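Carbonic anhydrase (Porphyridium purpureum, PDB 1DDZ) probably catalyses the reversible hydration of carbon dioxide to hydrogencarbonate and a proton, using zinc. Local coordinates at residues 143-151 against 362-373; 375-385 against 459-469. All blocks are in the same frame, centred on the assembly; numbering follows the deposited sequence.

Interaction 1 (143-151 against 362-373); sequences SRLGLIDNW and SFLSVLQYAVQY
Ile148 enters helix 362-373 as a knob in a hole formed by Ser365, Gln368, Tyr369 and Tyr373, so that the two beta-carbonic anhydrase units of one chain join by helix packing. Its CD1 end reaches Tyr369 CB at 3.7 Å, with CG1 anti to the backbone N (chi1 -166°), while CG2 meets the edge of the Tyr373 ring. The extended Gln368 side chain adds a polar bridge: Gln368 OE1 accepts a hydrogen bond from Ile148 N (2.7 Å), and NE2 donates to Leu145 O at 3.0 Å, in the carbonyl plane. Tyr373 OH gives Leu145 O a second, short bond of 2.5 Å, arriving above that plane. Further along, Ser365 CB lies over one face of the Trp151 indole, whose NE1 is tied to Ile98 O, while Ser365 OG bonds Met361 O within its own helix. Behind this shell, Asp149 OD2 accepts a hydrogen bond from Leu145 N, on the same residue whose carbonyl faces the helix. At the backbone angles of Gly146 a CB would run into the preceding carbonyl O, and it would also come close to Gln368 NE2. The other hydrogen of the Gln368 amide goes to Gln372: Gln368 NE2 lies 2.9 Å from Gln372 OE1.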
# COMPACT_ATOMS: atom_id res chain seq x y z
N SER A 143 3.66 -22.41 -0.61
CA SER A 143 3.17 -21.72 0.57
C SER A 143 4.33 -21.29 1.46
O SER A 143 5.49 -21.54 1.12
CB SER A 143 2.16 -22.59 1.33
OG SER A 143 2.76 -23.82 1.72
N ARG A 144 4.02 -20.59 2.54
CA ARG A 144 5.05 -20.13 3.47
C ARG A 144 6.08 -19.27 2.72
O ARG A 144 7.28 -19.42 2.94
CB ARG A 144 5.73 -21.34 4.11
CG ARG A 144 4.83 -22.19 5.00
CD ARG A 144 5.49 -23.50 5.43
NE ARG A 144 5.51 -24.49 4.35
CZ ARG A 144 6.55 -25.27 4.03
NH1 ARG A 144 7.68 -25.18 4.72
NH2 ARG A 144 6.46 -26.12 3.01
N LEU A 145 5.63 -18.44 1.78
CA LEU A 145 6.54 -17.61 1.00
C LEU A 145 6.94 -16.28 1.67
O LEU A 145 7.77 -15.56 1.13
CB LEU A 145 5.98 -17.35 -0.39
CG LEU A 145 5.80 -18.56 -1.33
CD1 LEU A 145 5.31 -18.08 -2.67
CD2 LEU A 145 7.09 -19.31 -1.52
N GLY A 146 6.36 -15.96 2.82
CA GLY A 146 6.68 -14.72 3.50
C GLY A 146 6.00 -13.48 2.95
O GLY A 146 4.84 -13.52 2.51
N LEU A 147 6.74 -12.37 2.94
CA LEU A 147 6.26 -11.07 2.44
C LEU A 147 5.37 -11.17 1.20
O LEU A 147 4.24 -10.69 1.19
CB LEU A 147 7.46 -10.16 2.12
CG LEU A 147 7.46 -8.71 1.58
CD1 LEU A 147 6.71 -8.52 0.28
CD2 LEU A 147 6.93 -7.77 2.61
N ILE A 148 5.91 -11.75 0.13
CA ILE A 148 5.18 -11.87 -1.11
C ILE A 148 3.86 -12.66 -1.06
O ILE A 148 3.00 -12.45 -1.92
CB ILE A 148 6.08 -12.42 -2.22
CG1 ILE A 148 5.39 -12.22 -3.58
CG2 ILE A 148 6.40 -13.89 -1.96
CD1 ILE A 148 6.28 -12.50 -4.72
N ASP A 149 3.68 -13.53 -0.07
CA ASP A 149 2.44 -14.29 0.01
C ASP A 149 1.25 -13.37 0.28
O ASP A 149 0.12 -13.65 -0.12
CB ASP A 149 2.53 -15.37 1.09
CG ASP A 149 2.68 -16.74 0.52
OD1 ASP A 149 2.49 -16.92 -0.71
OD2 ASP A 149 2.97 -17.67 1.29
N ASN A 150 1.53 -12.22 0.91
CA ASN A 150 0.49 -11.23 1.21
C ASN A 150 0.04 -10.55 -0.09
O ASN A 150 -1.12 -10.20 -0.26
CB ASN A 150 1.01 -10.22 2.23
CG ASN A 150 1.42 -10.87 3.54
OD1 ASN A 150 0.60 -11.38 4.29
ND2 ASN A 150 2.72 -10.86 3.82
N TRP A 151 0.96 -10.41 -1.03
CA TRP A 151 0.65 -9.83 -2.32
C TRP A 151 -0.20 -10.88 -3.05
O TRP A 151 -1.26 -10.58 -3.58
CB TRP A 151 1.95 -9.58 -3.11
CG TRP A 151 1.75 -8.92 -4.45
CD1 TRP A 151 1.73 -9.53 -5.67
CD2 TRP A 151 1.55 -7.52 -4.69
NE1 TRP A 151 1.53 -8.59 -6.66
CE2 TRP A 151 1.41 -7.35 -6.09
CE3 TRP A 151 1.47 -6.39 -3.86
CZ2 TRP A 151 1.21 -6.10 -6.68
CZ3 TRP A 151 1.27 -5.14 -4.45
CH2 TRP A 151 1.14 -5.01 -5.85
N SER A 362 4.39 -3.25 -3.64
CA SER A 362 4.60 -3.62 -5.04
C SER A 362 6.11 -3.80 -5.30
O SER A 362 6.54 -4.74 -5.95
CB SER A 362 4.01 -2.58 -6.00
OG SER A 362 4.30 -2.92 -7.34
N PHE A 363 6.90 -2.85 -4.81
CA PHE A 363 8.36 -2.89 -4.94
C PHE A 363 8.95 -4.07 -4.13
O PHE A 363 9.72 -4.89 -4.66
CB PHE A 363 8.95 -1.52 -4.50
CG PHE A 363 10.37 -1.57 -3.98
CD1 PHE A 363 10.64 -1.17 -2.68
CD2 PHE A 363 11.41 -2.02 -4.77
CE1 PHE A 363 11.94 -1.22 -2.16
CE2 PHE A 363 12.72 -2.08 -4.27
CZ PHE A 363 12.98 -1.67 -2.96
N LEU A 364 8.57 -4.19 -2.85
CA LEU A 364 9.08 -5.26 -1.99
C LEU A 364 8.78 -6.68 -2.49
O LEU A 364 9.64 -7.57 -2.42
CB LEU A 364 8.55 -5.08 -0.58
CG LEU A 364 9.03 -3.82 0.13
CD1 LEU A 364 8.27 -3.61 1.43
CD2 LEU A 364 10.53 -3.91 0.37
N SER A 365 7.59 -6.88 -3.04
CA SER A 365 7.19 -8.19 -3.57
C SER A 365 8.04 -8.59 -4.76
O SER A 365 8.46 -9.74 -4.85
CB SER A 365 5.69 -8.19 -3.90
OG SER A 365 4.92 -7.96 -2.71
N VAL A 366 8.30 -7.66 -5.67
CA VAL A 366 9.14 -7.96 -6.84
C VAL A 366 10.57 -8.24 -6.37
O VAL A 366 11.19 -9.21 -6.82
CB VAL A 366 9.18 -6.78 -7.87
CG1 VAL A 366 10.10 -7.11 -9.00
CG2 VAL A 366 7.79 -6.50 -8.44
N LEU A 367 11.07 -7.41 -5.45
CA LEU A 367 12.42 -7.54 -4.89
C LEU A 367 12.61 -8.91 -4.26
O LEU A 367 13.52 -9.65 -4.62
CB LEU A 367 12.66 -6.47 -3.81
CG LEU A 367 13.95 -5.65 -3.71
CD1 LEU A 367 14.18 -5.30 -2.28
CD2 LEU A 367 15.16 -6.37 -4.27
N GLN A 368 11.74 -9.25 -3.32
CA GLN A 368 11.82 -10.53 -2.64
C GLN A 368 11.78 -11.70 -3.61
O GLN A 368 12.62 -12.60 -3.55
CB GLN A 368 10.71 -10.70 -1.61
CG GLN A 368 10.87 -12.00 -0.85
CD GLN A 368 9.61 -12.44 -0.15
OE1 GLN A 368 8.52 -11.95 -0.44
NE2 GLN A 368 9.76 -13.39 0.77
N TYR A 369 10.81 -11.66 -4.52
CA TYR A 369 10.67 -12.72 -5.51
C TYR A 369 11.97 -12.90 -6.31
O TYR A 369 12.44 -14.02 -6.51
CB TYR A 369 9.50 -12.42 -6.44
CG TYR A 369 9.22 -13.57 -7.39
CD1 TYR A 369 8.41 -14.63 -6.98
CD2 TYR A 369 9.78 -13.62 -8.66
CE1 TYR A 369 8.17 -15.71 -7.81
CE2 TYR A 369 9.54 -14.70 -9.51
CZ TYR A 369 8.72 -15.74 -9.07
OH TYR A 369 8.47 -16.82 -9.89
N ALA A 370 12.58 -11.79 -6.74
CA ALA A 370 13.81 -11.84 -7.54
C ALA A 370 15.05 -12.24 -6.76
O ALA A 370 15.82 -13.08 -7.19
CB ALA A 370 14.04 -10.49 -8.20
N VAL A 371 15.26 -11.60 -5.62
CA VAL A 371 16.42 -11.85 -4.78
C VAL A 371 16.34 -13.18 -4.03
O VAL A 371 17.26 -13.98 -4.11
CB VAL A 371 16.62 -10.70 -3.75
CG1 VAL A 371 17.79 -10.99 -2.82
CG2 VAL A 371 16.85 -9.37 -4.47
N GLN A 372 15.25 -13.41 -3.31
CA GLN A 372 15.12 -14.63 -2.53
C GLN A 372 14.79 -15.90 -3.29
O GLN A 372 15.38 -16.93 -3.04
CB GLN A 372 14.11 -14.43 -1.43
CG GLN A 372 14.06 -15.60 -0.48
CD GLN A 372 13.10 -15.38 0.65
OE1 GLN A 372 12.53 -14.31 0.80
NE2 GLN A 372 12.88 -16.42 1.45
N TYR A 373 13.83 -15.82 -4.21
CA TYR A 373 13.41 -16.99 -4.97
C TYR A 373 14.11 -17.23 -6.30
O TYR A 373 14.57 -18.34 -6.55
CB TYR A 373 11.88 -16.98 -5.09
CG TYR A 373 11.24 -16.97 -3.72
CD1 TYR A 373 10.26 -16.06 -3.37
CD2 TYR A 373 11.68 -17.86 -2.73
CE1 TYR A 373 9.73 -16.03 -2.06
CE2 TYR A 373 11.16 -17.84 -1.43
CZ TYR A 373 10.19 -16.93 -1.09
OH TYR A 373 9.61 -17.02 0.19
O HOH W 1 10.35 -15.26 3.46

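Interaction 2 (375-385 against 459-469); sequences KVKRVVVCGHY and QELEVQGVVYG. With ZN (zinc ion), chain D.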
# COMPACT_ATOMS: atom_id res chain seq x y z
N LYS A 375 16.83 -15.72 -7.09
CA LYS A 375 18.24 -15.57 -6.78
C LYS A 375 19.03 -14.78 -7.84
O LYS A 375 20.06 -15.23 -8.32
CB LYS A 375 18.89 -16.95 -6.60
CG LYS A 375 18.25 -17.86 -5.58
CD LYS A 375 18.39 -17.38 -4.16
CE LYS A 375 18.18 -18.54 -3.20
NZ LYS A 375 16.92 -19.31 -3.50
N VAL A 376 18.52 -13.62 -8.24
CA VAL A 376 19.22 -12.79 -9.23
C VAL A 376 20.54 -12.25 -8.63
O VAL A 376 20.59 -11.93 -7.45
CB VAL A 376 18.35 -11.60 -9.72
CG1 VAL A 376 17.14 -12.13 -10.47
CG2 VAL A 376 17.92 -10.72 -8.55
N LYS A 377 21.57 -12.13 -9.46
CA LYS A 377 22.88 -11.65 -9.01
C LYS A 377 22.98 -10.13 -8.93
O LYS A 377 23.79 -9.61 -8.18
CB LYS A 377 23.98 -12.15 -9.95
CG LYS A 377 24.01 -13.66 -10.13
CD LYS A 377 24.30 -14.40 -8.82
CE LYS A 377 24.14 -15.91 -9.00
NZ LYS A 377 24.53 -16.67 -7.78
N ARG A 378 22.16 -9.42 -9.71
CA ARG A 378 22.18 -7.96 -9.72
C ARG A 378 20.82 -7.32 -9.67
O ARG A 378 19.87 -7.82 -10.25
CB ARG A 378 22.85 -7.43 -10.98
CG ARG A 378 24.33 -7.20 -10.86
CD ARG A 378 25.16 -8.30 -11.53
NE ARG A 378 25.63 -7.90 -12.86
CZ ARG A 378 25.04 -8.23 -14.00
NH1 ARG A 378 23.93 -8.97 -14.00
NH2 ARG A 378 25.58 -7.86 -15.16
N VAL A 379 20.73 -6.19 -8.98
CA VAL A 379 19.50 -5.44 -8.95
C VAL A 379 19.93 -4.09 -9.50
O VAL A 379 20.88 -3.49 -8.98
CB VAL A 379 18.94 -5.27 -7.53
CG1 VAL A 379 17.76 -4.30 -7.54
CG2 VAL A 379 18.50 -6.63 -6.97
N VAL A 380 19.30 -3.66 -10.59
CA VAL A 380 19.63 -2.38 -11.21
C VAL A 380 18.50 -1.36 -11.05
O VAL A 380 17.37 -1.68 -11.37
CB VAL A 380 19.92 -2.56 -12.73
CG1 VAL A 380 20.20 -1.21 -13.40
CG2 VAL A 380 21.09 -3.51 -12.94
N VAL A 381 18.79 -0.19 -10.49
CA VAL A 381 17.79 0.88 -10.38
C VAL A 381 18.16 1.83 -11.52
O VAL A 381 19.27 2.38 -11.55
CB VAL A 381 17.80 1.65 -9.02
CG1 VAL A 381 16.82 2.82 -9.06
CG2 VAL A 381 17.43 0.73 -7.85
N CYS A 382 17.25 2.00 -12.48
CA CYS A 382 17.51 2.85 -13.62
C CYS A 382 16.60 4.05 -13.73
O CYS A 382 15.38 3.93 -13.72
CB CYS A 382 17.40 2.04 -14.91
SG CYS A 382 17.82 2.98 -16.41
N GLY A 383 17.23 5.23 -13.73
CA GLY A 383 16.49 6.47 -13.90
C GLY A 383 16.78 6.95 -15.31
O GLY A 383 17.58 6.32 -16.01
N HIS A 384 16.18 8.04 -15.76
CA HIS A 384 16.45 8.53 -17.12
C HIS A 384 16.35 10.05 -17.15
O HIS A 384 15.51 10.64 -16.46
CB HIS A 384 15.51 7.87 -18.19
CG HIS A 384 14.05 8.10 -17.97
ND1 HIS A 384 13.27 8.82 -18.85
CD2 HIS A 384 13.22 7.76 -16.94
CE1 HIS A 384 12.05 8.92 -18.38
NE2 HIS A 384 11.98 8.29 -17.21
N TYR A 385 17.22 10.69 -17.94
CA TYR A 385 17.23 12.16 -18.02
C TYR A 385 15.93 12.70 -18.54
O TYR A 385 15.24 12.03 -19.29
CB TYR A 385 18.40 12.64 -18.86
CG TYR A 385 19.71 12.40 -18.18
CD1 TYR A 385 20.74 11.75 -18.82
CD2 TYR A 385 19.90 12.80 -16.85
CE1 TYR A 385 21.94 11.49 -18.17
CE2 TYR A 385 21.09 12.55 -16.19
CZ TYR A 385 22.11 11.89 -16.86
OH TYR A 385 23.29 11.61 -16.21
N GLN A 459 25.08 -14.45 -0.09
CA GLN A 459 24.56 -14.57 -1.45
C GLN A 459 25.11 -13.43 -2.33
O GLN A 459 25.03 -12.26 -1.93
CB GLN A 459 23.03 -14.52 -1.37
CG GLN A 459 22.28 -14.65 -2.68
CD GLN A 459 20.77 -14.61 -2.49
OE1 GLN A 459 20.23 -15.20 -1.56
NE2 GLN A 459 20.08 -13.91 -3.37
N GLU A 460 25.66 -13.75 -3.51
CA GLU A 460 26.19 -12.74 -4.44
C GLU A 460 25.03 -11.87 -4.91
O GLU A 460 24.14 -12.34 -5.61
CB GLU A 460 26.81 -13.37 -5.68
CG GLU A 460 28.18 -13.95 -5.53
CD GLU A 460 28.64 -14.68 -6.79
OE1 GLU A 460 29.81 -14.48 -7.19
OE2 GLU A 460 27.85 -15.46 -7.38
N LEU A 461 25.06 -10.59 -4.55
CA LEU A 461 24.02 -9.68 -4.95
C LEU A 461 24.58 -8.28 -5.05
O LEU A 461 24.86 -7.63 -4.05
CB LEU A 461 22.87 -9.71 -3.94
CG LEU A 461 21.71 -8.76 -4.25
CD1 LEU A 461 20.99 -9.20 -5.52
CD2 LEU A 461 20.76 -8.80 -3.10
N GLU A 462 24.69 -7.79 -6.27
CA GLU A 462 25.20 -6.45 -6.54
C GLU A 462 24.06 -5.48 -6.82
O GLU A 462 23.14 -5.78 -7.57
CB GLU A 462 26.12 -6.53 -7.75
CG GLU A 462 26.57 -5.21 -8.33
CD GLU A 462 27.48 -5.39 -9.52
OE1 GLU A 462 26.97 -5.49 -10.66
OE2 GLU A 462 28.72 -5.43 -9.32
N VAL A 463 24.06 -4.34 -6.14
CA VAL A 463 23.02 -3.33 -6.37
C VAL A 463 23.69 -2.23 -7.19
O VAL A 463 24.60 -1.55 -6.71
CB VAL A 463 22.48 -2.75 -5.06
CG1 VAL A 463 21.41 -1.70 -5.36
CG2 VAL A 463 21.91 -3.87 -4.17
N GLN A 464 23.25 -2.07 -8.42
CA GLN A 464 23.80 -1.08 -9.36
C GLN A 464 22.83 0.08 -9.63
O GLN A 464 21.61 -0.11 -9.74
CB GLN A 464 24.16 -1.81 -10.66
CG GLN A 464 24.50 -0.93 -11.85
CD GLN A 464 25.91 -0.36 -11.80
OE1 GLN A 464 26.10 0.85 -11.61
NE2 GLN A 464 26.89 -1.21 -12.00
N GLY A 465 23.38 1.28 -9.70
CA GLY A 465 22.61 2.49 -9.97
C GLY A 465 23.04 2.93 -11.37
O GLY A 465 24.24 2.92 -11.69
N VAL A 466 22.09 3.37 -12.18
CA VAL A 466 22.38 3.69 -13.57
C VAL A 466 21.43 4.80 -14.05
O VAL A 466 20.38 5.01 -13.44
CB VAL A 466 22.23 2.34 -14.39
CG1 VAL A 466 21.02 2.33 -15.29
CG2 VAL A 466 23.50 1.97 -15.11
N VAL A 467 21.84 5.60 -15.04
CA VAL A 467 20.97 6.66 -15.59
C VAL A 467 21.36 6.86 -17.05
O VAL A 467 22.46 6.51 -17.44
CB VAL A 467 21.13 8.02 -14.84
CG1 VAL A 467 22.45 8.71 -15.23
CG2 VAL A 467 19.96 8.95 -15.17
N TYR A 468 20.46 7.37 -17.87
CA TYR A 468 20.80 7.59 -19.27
C TYR A 468 19.91 8.63 -19.88
O TYR A 468 18.87 8.99 -19.30
CB TYR A 468 20.69 6.29 -20.07
CG TYR A 468 19.27 5.86 -20.34
CD1 TYR A 468 18.63 6.18 -21.53
CD2 TYR A 468 18.57 5.12 -19.40
CE1 TYR A 468 17.31 5.77 -21.79
CE2 TYR A 468 17.26 4.70 -19.64
CZ TYR A 468 16.64 5.03 -20.84
OH TYR A 468 15.37 4.59 -21.07
N GLY A 469 20.34 9.15 -21.02
CA GLY A 469 19.57 10.14 -21.76
C GLY A 469 19.17 9.40 -23.02
O GLY A 469 20.01 8.73 -23.62
ZN ZN D . 10.38 8.76 -16.09
O HOH W 2 21.67 -14.05 -5.57
O HOH W 3 25.25 -16.41 -4.85
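The Tyr468 ring is met on two sides by the neighbouring strand that supplies a zinc ligand: His384 CB lies over one face, a CH-pi contact 4.2 Å from the centroid, while Cys382 SG sits in the ring plane at its edge, 3.7 Å from Tyr468 CE2. The two strands, 378-384 and 462-468, run parallel within the mixed five-stranded sheet of a beta-carbonic anhydrase unit, and the chain between them is a long helical beta-alpha-beta crossover. His384 places CG between its backbone N and carbonyl carbon (chi1 60°), which carries the imidazole away from the strand pair to bind zinc through NE2 at 2.0 Å; Cys328, Asp330 and Cys387 complete the site. Backbone bonds alternate between the strands from Glu462 N-Lys377 O to Gly383 N-Val466 O, and the pair closes again with Tyr385 N-Tyr468 O. Val381 and Val463, on one face, pack on Val445 of helix 426-447, while Val466 on the other face touches Phe40 of helix 38-53. Next to His384 in the chain, Tyr385 crosses Val467 at about a right angle; Val467 CG2 lies over the Tyr385 ring, 4.1 Å from its centroid, and Tyr385 OH is hydrogen-bonded to Glu435 OE2. A serine in place of Tyr385 would probably leave Val467 without the ring it packs against and Glu435 without this hydroxyl. Gly469 suits this ring, since a CB there would be tight against Tyr385 CD1. Toward the other end, water 2 joins Val376 O, Gln459 NE2 and Glu460 O. Arg378 and Glu462 lie side by side, their flat groups turned 37° apart, and the carboxylate approaches the guanidinium at its edge in a salt bridge of 3.5 Å from Arg378 NE to Glu462 OE1.

Overall arrangement
The centres of interactions 1 and 2 lie about 18 Å apart, and they follow each other along the chain: helix 361-373, which takes part in interaction 1, leads directly into strand 378-384 of interaction 2. The two also touch, since Ala370 O and Val371 O of the helix probably accept hydrogen bonds from Val376 N and Gln459 NE2, and Val371 packs on Leu461 and Val379. Interaction 2 pairs two strands of one sheet and carries one ligand, His384, of its zinc site; interaction 1 joins that half of the chain to the other, where the side chain of Tyr369 comes about 4 Å from that of the zinc ligand Asp76. The matching strand orders of the two sheets are consistent with an internally duplicated enzyme.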